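Gamma-glutamyltranspeptidase (Streptomyces lincolnensis, PDB 6J3A) is an LmbA-like gamma-glutamyltranspeptidase homologue of the Ntn-hydrolase clan and probably acts as a transferase. Local coordinates at residues 226-230 and 242-247; 101-107 and 456-461. All coordinates share one frame; numbering follows the deposited sequence.

From the N terminus, the chain leaves helix 87-92 and enters the loop 101-107, which is the first half of interaction 2. It then runs down helix 220-229, turns back after a short excursion and lays residues 242-247 along that helix's last turn; this is interaction 1, a local contact closing a loop of 11 residues. Much later, beyond the unmodelled residues 384-420, the loop 456-461 returns to 101-107 and completes interaction 2. Interaction 1 is therefore nested inside the loop of 348 residues that interaction 2 closes. Their centres lie about 11 Å apart and they touch directly: P103 and L104 pack against 242-243 and the helix end, and L456 against A229.

Interaction 1: residues 226-230 and 242-247; sequences VRQAR and TGTLTA
A229 and G243 bring the two backbones together, their CA atoms 4.9 Å apart, at the last turn of helix 220-229. The returning loop runs against the helix direction: R230 lies near T242, and at the far end V226 lies near T246, with CA atoms 5.8 Å apart. The central bond goes from G243 N to A229 O, 2.8 Å long with an N-H...O angle of 154°. The donor sits above the carbonyl plane, 36° out of it, and so away from the lone-pair directions. A229 O lies at the helix end, and the loop supplies it with a donor. Any side chain on G243 would press against that same oxygen.

T242 adds a second, weak hydrogen bond, from OG1 to R230 O at 3.1 Å. Its hydroxyl stands opposite the backbone N (chi1 -160°), which swings the oxygen to the carbonyl just beyond the helix. Further up, the A229 methyl meets L245 through both CB and CD2, each 4.1 Å away, while L456 packs on the same methyl. V226 lays CG2 against the peptide that joins T246 to A247, 3.7 Å from T246 C. R230 contributes mainly its aliphatic root, with CG 4.2 Å from both G243 O and L245 O. On another side of the helix, R227 makes a salt bridge to E451.

Beyond L245 the loop passes straight into helix 247-252. T246 is its N-cap: the threonine side chain caps a backbone N of the first turn, and D249 OD2 accepts from T246 N in return. The chain thus leaves helix 220-229, passes through the short strands 233-234 and 240-241, and packs back on that helix's closing turn just before a helix start consistent with a capping box.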
ATOM      1  N   VAL A 226      26.856 -13.685  26.179  1.00 36.56           N
ATOM      2  CA  VAL A 226      28.040 -13.437  27.009  1.00 37.70           C
ATOM      3  C   VAL A 226      29.249 -14.143  26.394  1.00 36.59           C
ATOM      4  O   VAL A 226      30.287 -13.522  26.161  1.00 37.04           O
ATOM      5  CB  VAL A 226      27.824 -13.897  28.471  1.00 38.90           C
ATOM      6  CG1 VAL A 226      29.083 -13.713  29.311  1.00 39.71           C
ATOM      7  CG2 VAL A 226      26.702 -13.099  29.118  1.00 39.79           C
ATOM      8  N   ARG A 227      29.089 -15.431  26.117  1.00 35.08           N
ATOM      9  CA  ARG A 227      30.126 -16.225  25.452  1.00 34.87           C
ATOM     10  C   ARG A 227      30.678 -15.531  24.190  1.00 33.24           C
ATOM     11  O   ARG A 227      31.880 -15.506  23.984  1.00 33.72           O
ATOM     12  CB  ARG A 227      29.598 -17.631  25.137  1.00 35.57           C
ATOM     13  CG  ARG A 227      30.662 -18.660  24.770  1.00 36.58           C
ATOM     14  CD  ARG A 227      30.061 -20.021  24.417  1.00 37.35           C
ATOM     15  NE  ARG A 227      29.213 -20.563  25.495  1.00 38.15           N
ATOM     16  CZ  ARG A 227      27.916 -20.904  25.405  1.00 38.80           C
ATOM     17  NH1 ARG A 227      27.226 -20.807  24.267  1.00 38.55           N
ATOM     18  NH2 ARG A 227      27.293 -21.370  26.485  1.00 39.18           N
ATOM     19  N   GLN A 228      29.805 -14.940  23.380  1.00 32.68           N
ATOM     20  CA  GLN A 228      30.231 -14.217  22.164  1.00 32.59           C
ATOM     21  C   GLN A 228      30.943 -12.914  22.491  1.00 33.30           C
ATOM     22  O   GLN A 228      31.865 -12.508  21.785  1.00 31.87           O
ATOM     23  CB  GLN A 228      29.029 -13.849  21.288  1.00 32.32           C
ATOM     24  CG  GLN A 228      29.097 -14.189  19.805  1.00 32.78           C
ATOM     25  CD  GLN A 228      30.454 -14.165  19.141  1.00 32.29           C
ATOM     26  OE1 GLN A 228      31.085 -13.124  19.000  1.00 34.01           O
ATOM     27  NE2 GLN A 228      30.859 -15.309  18.642  1.00 31.59           N
ATOM     28  N   ALA A 229      30.449 -12.224  23.515  1.00 35.43           N
ATOM     29  CA  ALA A 229      30.971 -10.918  23.893  1.00 37.83           C
ATOM     30  C   ALA A 229      32.411 -11.030  24.354  1.00 40.28           C
ATOM     31  O   ALA A 229      33.237 -10.185  24.020  1.00 41.04           O
ATOM     32  CB  ALA A 229      30.120 -10.313  24.990  1.00 38.65           C
ATOM     33  N   ARG A 230      32.698 -12.099  25.091  1.00 43.28           N
ATOM     34  CA  ARG A 230      34.033 -12.382  25.614  1.00 46.92           C
ATOM     35  C   ARG A 230      35.045 -13.015  24.618  1.00 45.72           C
ATOM     36  O   ARG A 230      36.195 -13.247  24.987  1.00 45.95           O
ATOM     37  CB  ARG A 230      33.889 -13.253  26.862  1.00 51.50           C
ATOM     38  CG  ARG A 230      33.242 -12.517  28.030  1.00 56.89           C
ATOM     39  CD  ARG A 230      33.416 -13.245  29.362  1.00 62.26           C
ATOM     40  NE  ARG A 230      34.818 -13.277  29.819  1.00 67.63           N
ATOM     41  CZ  ARG A 230      35.668 -14.315  29.726  1.00 68.97           C
ATOM     42  NH1 ARG A 230      36.913 -14.180  30.183  1.00 69.17           N
ATOM     43  NH2 ARG A 230      35.309 -15.484  29.186  1.00 69.69           N
ATOM     44  N   THR A 242      37.647  -7.368  23.142  1.00 33.27           N
ATOM     45  CA  THR A 242      36.710  -8.192  23.870  1.00 34.19           C
ATOM     46  C   THR A 242      35.712  -7.269  24.590  1.00 34.50           C
ATOM     47  O   THR A 242      36.007  -6.107  24.872  1.00 33.27           O
ATOM     48  CB  THR A 242      37.463  -9.129  24.837  1.00 36.14           C
ATOM     49  OG1 THR A 242      36.613 -10.218  25.199  1.00 38.99           O
ATOM     50  CG2 THR A 242      37.947  -8.407  26.106  1.00 36.63           C
ATOM     51  N   GLY A 243      34.527  -7.792  24.865  1.00 33.88           N
ATOM     52  CA  GLY A 243      33.481  -7.025  25.533  1.00 34.33           C
ATOM     53  C   GLY A 243      33.513  -7.265  27.029  1.00 34.02           C
ATOM     54  O   GLY A 243      33.843  -8.364  27.480  1.00 34.21           O
ATOM     55  N   THR A 244      33.157  -6.232  27.791  1.00 33.99           N
ATOM     56  CA  THR A 244      33.135  -6.295  29.257  1.00 33.66           C
ATOM     57  C   THR A 244      31.812  -6.829  29.779  1.00 33.62           C
ATOM     58  O   THR A 244      31.670  -7.041  30.980  1.00 34.00           O
ATOM     59  CB  THR A 244      33.351  -4.909  29.898  1.00 34.03           C
ATOM     60  OG1 THR A 244      32.261  -4.037  29.560  1.00 34.28           O
ATOM     61  CG2 THR A 244      34.659  -4.287  29.433  1.00 34.08           C
ATOM     62  N   LEU A 245      30.842  -7.006  28.881  1.00 33.28           N
ATOM     63  CA  LEU A 245      29.546  -7.596  29.204  1.00 33.70           C
ATOM     64  C   LEU A 245      29.686  -8.929  29.955  1.00 33.08           C
ATOM     65  O   LEU A 245      30.570  -9.733  29.649  1.00 34.17           O
ATOM     66  CB  LEU A 245      28.736  -7.796  27.917  1.00 34.38           C
ATOM     67  CG  LEU A 245      27.253  -8.152  28.106  1.00 35.51           C
ATOM     68  CD1 LEU A 245      26.407  -6.909  28.342  1.00 35.64           C
ATOM     69  CD2 LEU A 245      26.719  -8.927  26.909  1.00 35.89           C
ATOM     70  N   THR A 246      28.807  -9.141  30.934  1.00 31.96           N
ATOM     71  CA  THR A 246      28.852 -10.316  31.814  1.00 31.15           C
ATOM     72  C   THR A 246      27.461 -10.886  32.029  1.00 30.05           C
ATOM     73  O   THR A 246      26.461 -10.229  31.760  1.00 30.06           O
ATOM     74  CB  THR A 246      29.397  -9.968  33.222  1.00 31.49           C
ATOM     75  OG1 THR A 246      28.361  -9.353  34.003  1.00 32.29           O
ATOM     76  CG2 THR A 246      30.614  -9.034  33.159  1.00 30.86           C
ATOM     77  N   ALA A 247      27.421 -12.095  32.577  1.00 30.07           N
ATOM     78  CA  ALA A 247      26.169 -12.790  32.920  1.00 30.16           C
ATOM     79  C   ALA A 247      25.261 -11.954  33.808  1.00 30.93           C
ATOM     80  O   ALA A 247      24.066 -11.861  33.555  1.00 31.28           O
ATOM     81  CB  ALA A 247      26.478 -14.106  33.613  1.00 29.95           C
TER

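Interaction 2: residues 101-107 and 456-461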
ATOM      1  N   THR A 101      32.032  -0.911  15.619  1.00 31.58           N
ATOM      2  CA  THR A 101      31.732  -2.337  15.557  1.00 31.33           C
ATOM      3  C   THR A 101      32.255  -3.097  16.767  1.00 30.65           C
ATOM      4  O   THR A 101      32.951  -2.549  17.612  1.00 31.95           O
ATOM      5  CB  THR A 101      32.360  -2.922  14.299  1.00 32.12           C
ATOM      6  OG1 THR A 101      33.771  -2.689  14.330  1.00 32.49           O
ATOM      7  CG2 THR A 101      31.764  -2.254  13.046  1.00 32.84           C
ATOM      8  N   GLY A 102      31.901  -4.367  16.854  1.00 30.01           N
ATOM      9  CA  GLY A 102      32.501  -5.244  17.843  1.00 30.16           C
ATOM     10  C   GLY A 102      31.782  -5.192  19.177  1.00 29.85           C
ATOM     11  O   GLY A 102      30.891  -4.371  19.353  1.00 29.94           O
ATOM     12  N   PRO A 103      32.171  -6.076  20.121  1.00 30.35           N
ATOM     13  CA  PRO A 103      31.479  -6.257  21.393  1.00 30.73           C
ATOM     14  C   PRO A 103      31.719  -5.151  22.425  1.00 31.21           C
ATOM     15  O   PRO A 103      30.978  -5.094  23.406  1.00 32.48           O
ATOM     16  CB  PRO A 103      32.007  -7.605  21.894  1.00 30.38           C
ATOM     17  CG  PRO A 103      33.366  -7.703  21.320  1.00 30.49           C
ATOM     18  CD  PRO A 103      33.333  -6.974  20.011  1.00 30.56           C
ATOM     19  N   LEU A 104      32.718  -4.286  22.215  1.00 30.55           N
ATOM     20  CA  LEU A 104      32.887  -3.088  23.067  1.00 30.38           C
ATOM     21  C   LEU A 104      31.775  -2.049  22.861  1.00 29.47           C
ATOM     22  O   LEU A 104      31.499  -1.263  23.759  1.00 29.21           O
ATOM     23  CB  LEU A 104      34.248  -2.403  22.856  1.00 30.71           C
ATOM     24  CG  LEU A 104      35.509  -3.078  23.400  1.00 30.62           C
ATOM     25  CD1 LEU A 104      36.729  -2.351  22.852  1.00 30.81           C
ATOM     26  CD2 LEU A 104      35.527  -3.082  24.919  1.00 30.44           C
ATOM     27  N   ALA A 105      31.163  -2.038  21.681  1.00 28.73           N
ATOM     28  CA  ALA A 105      30.066  -1.113  21.365  1.00 28.64           C
ATOM     29  C   ALA A 105      28.687  -1.605  21.835  1.00 27.94           C
ATOM     30  O   ALA A 105      27.739  -0.820  21.907  1.00 27.87           O
ATOM     31  CB  ALA A 105      30.048  -0.816  19.870  1.00 28.16           C
ATOM     32  N   ALA A 106      28.575  -2.891  22.154  1.00 28.74           N
ATOM     33  CA  ALA A 106      27.299  -3.481  22.612  1.00 29.29           C
ATOM     34  C   ALA A 106      26.831  -2.953  23.966  1.00 29.18           C
ATOM     35  O   ALA A 106      27.538  -3.098  24.968  1.00 29.80           O
ATOM     36  CB  ALA A 106      27.408  -4.999  22.681  1.00 28.78           C
ATOM     37  N   ALA A 107      25.643  -2.354  23.990  1.00 28.09           N
ATOM     38  CA  ALA A 107      24.944  -2.111  25.251  1.00 28.41           C
ATOM     39  C   ALA A 107      24.223  -3.400  25.615  1.00 28.18           C
ATOM     40  O   ALA A 107      24.121  -4.297  24.780  1.00 28.62           O
ATOM     41  CB  ALA A 107      23.960  -0.968  25.103  1.00 28.24           C
ATOM     42  N   LEU A 456      25.132  -9.095  18.580  1.00 28.80           N
ATOM     43  CA  LEU A 456      24.964  -8.016  19.544  1.00 29.31           C
ATOM     44  C   LEU A 456      24.941  -6.631  18.886  1.00 29.29           C
ATOM     45  O   LEU A 456      25.396  -6.435  17.741  1.00 28.79           O
ATOM     46  CB  LEU A 456      26.093  -8.060  20.577  1.00 30.18           C
ATOM     47  CG  LEU A 456      25.988  -9.181  21.614  1.00 30.62           C
ATOM     48  CD1 LEU A 456      27.353  -9.499  22.204  1.00 31.35           C
ATOM     49  CD2 LEU A 456      25.016  -8.803  22.719  1.00 30.60           C
ATOM     50  N   GLY A 457      24.424  -5.674  19.652  1.00 28.13           N
ATOM     51  CA  GLY A 457      24.251  -4.302  19.193  1.00 27.94           C
ATOM     52  C   GLY A 457      25.525  -3.489  19.240  1.00 27.42           C
ATOM     53  O   GLY A 457      26.593  -4.019  19.531  1.00 28.44           O
ATOM     54  N   THR A 458      25.404  -2.201  18.936  1.00 26.53           N
ATOM     55  CA  THR A 458      26.545  -1.287  18.899  1.00 26.44           C
ATOM     56  C   THR A 458      26.196   0.129  19.381  1.00 26.49           C
ATOM     57  O   THR A 458      26.772   1.112  18.893  1.00 25.62           O
ATOM     58  CB  THR A 458      27.092  -1.174  17.467  1.00 26.37           C
ATOM     59  OG1 THR A 458      26.046  -0.733  16.592  1.00 26.30           O
ATOM     60  CG2 THR A 458      27.654  -2.519  16.981  1.00 26.75           C
ATOM     61  N   ARG A 459      25.276   0.240  20.341  1.00 26.28           N
ATOM     62  CA  ARG A 459      24.733   1.560  20.710  1.00 26.59           C
ATOM     63  C   ARG A 459      25.656   2.375  21.613  1.00 26.76           C
ATOM     64  O   ARG A 459      25.588   3.604  21.606  1.00 27.70           O
ATOM     65  CB  ARG A 459      23.345   1.439  21.339  1.00 26.64           C
ATOM     66  CG  ARG A 459      22.498   2.719  21.348  1.00 26.95           C
ATOM     67  CD  ARG A 459      22.132   3.245  19.968  1.00 27.43           C
ATOM     68  NE  ARG A 459      21.436   2.238  19.171  1.00 27.80           N
ATOM     69  CZ  ARG A 459      20.982   2.406  17.935  1.00 28.57           C
ATOM     70  NH1 ARG A 459      21.138   3.562  17.300  1.00 29.04           N
ATOM     71  NH2 ARG A 459      20.375   1.394  17.321  1.00 29.73           N
ATOM     72  N   LEU A 460      26.542   1.712  22.355  1.00 26.65           N
ATOM     73  CA  LEU A 460      27.559   2.433  23.150  1.00 26.47           C
ATOM     74  C   LEU A 460      28.472   3.320  22.307  1.00 25.81           C
ATOM     75  O   LEU A 460      29.154   4.187  22.846  1.00 25.80           O
ATOM     76  CB  LEU A 460      28.402   1.476  24.001  1.00 26.31           C
ATOM     77  CG  LEU A 460      27.614   0.606  24.982  1.00 26.60           C
ATOM     78  CD1 LEU A 460      28.536  -0.296  25.781  1.00 27.11           C
ATOM     79  CD2 LEU A 460      26.804   1.459  25.935  1.00 26.69           C
ATOM     80  N   GLN A 461      28.467   3.126  20.991  1.00 26.07           N
ATOM     81  CA  GLN A 461      29.207   3.998  20.081  1.00 27.61           C
ATOM     82  C   GLN A 461      28.850   5.472  20.181  1.00 28.29           C
ATOM     83  O   GLN A 461      29.643   6.322  19.793  1.00 28.92           O
ATOM     84  CB  GLN A 461      29.083   3.515  18.634  1.00 27.56           C
ATOM     85  CG  GLN A 461      27.842   3.950  17.883  1.00 28.14           C
ATOM     86  CD  GLN A 461      27.867   3.441  16.464  1.00 28.37           C
ATOM     87  OE1 GLN A 461      28.488   4.047  15.585  1.00 29.57           O
ATOM     88  NE2 GLN A 461      27.211   2.310  16.230  1.00 27.51           N
TER
HETATM   89  O   HOH W   1      23.630  -2.114  21.823  1.00 19.52           O
HETATM   90  O   HOH W   2      22.996  -4.869  22.318  1.00 42.39           O
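A105 O and L460 N form the direct hydrogen bond of this contact, 2.8 Å long. The donor lies in the carbonyl plane with a C=O...N angle of 154°, although the bond is bent at the hydrogen (138°). Two CA-H...O contacts accompany it, both strongly bent: T458 CA brings its hydrogen near the same A105 O, and A106 CA lies 3.2 Å from G457 O. Within the loops, G102 opens a type I turn ending at A105, with backbone angles that call for glycine, and Q461 NE2 bonds back to T458 O at 3.0 Å.

Two waters satisfy more of the buried backbone. One accepts from both A107 N (3.0 Å to the water oxygen) and R459 N; the other donates to A107 O, at 2.8 Å, and accepts from G457 N.

Among the side chains L460 does much of the touching. Its CG stands beside the backbone N (chi1 -58°), which carries the branch across residues 105-107. CD1 lies tightly against the carbonyl oxygen A106 O, 3.1 Å away, and CD2 makes an apolar contact with A107 CB at 3.8 Å. With an alanine in place of L460, the A107 methyl would probably lose its partner and a gap is likely to open beside A106 O. A105 CB fits against T458 CA and CB, while A106 CB meets L456 CB at 3.9 Å.

Farther out, R459 reaches away to S439 and to a salt bridge with E60, and Q461 OE1 takes Y548 N. L104 O is held by the hydroxyl of Y90 on helix 87-92, and L456 packs on L225 of helix 220-229. The buried junction thus joins the loop ahead of helix 111-122 to the one following strand 454-455, beside helix 220-229.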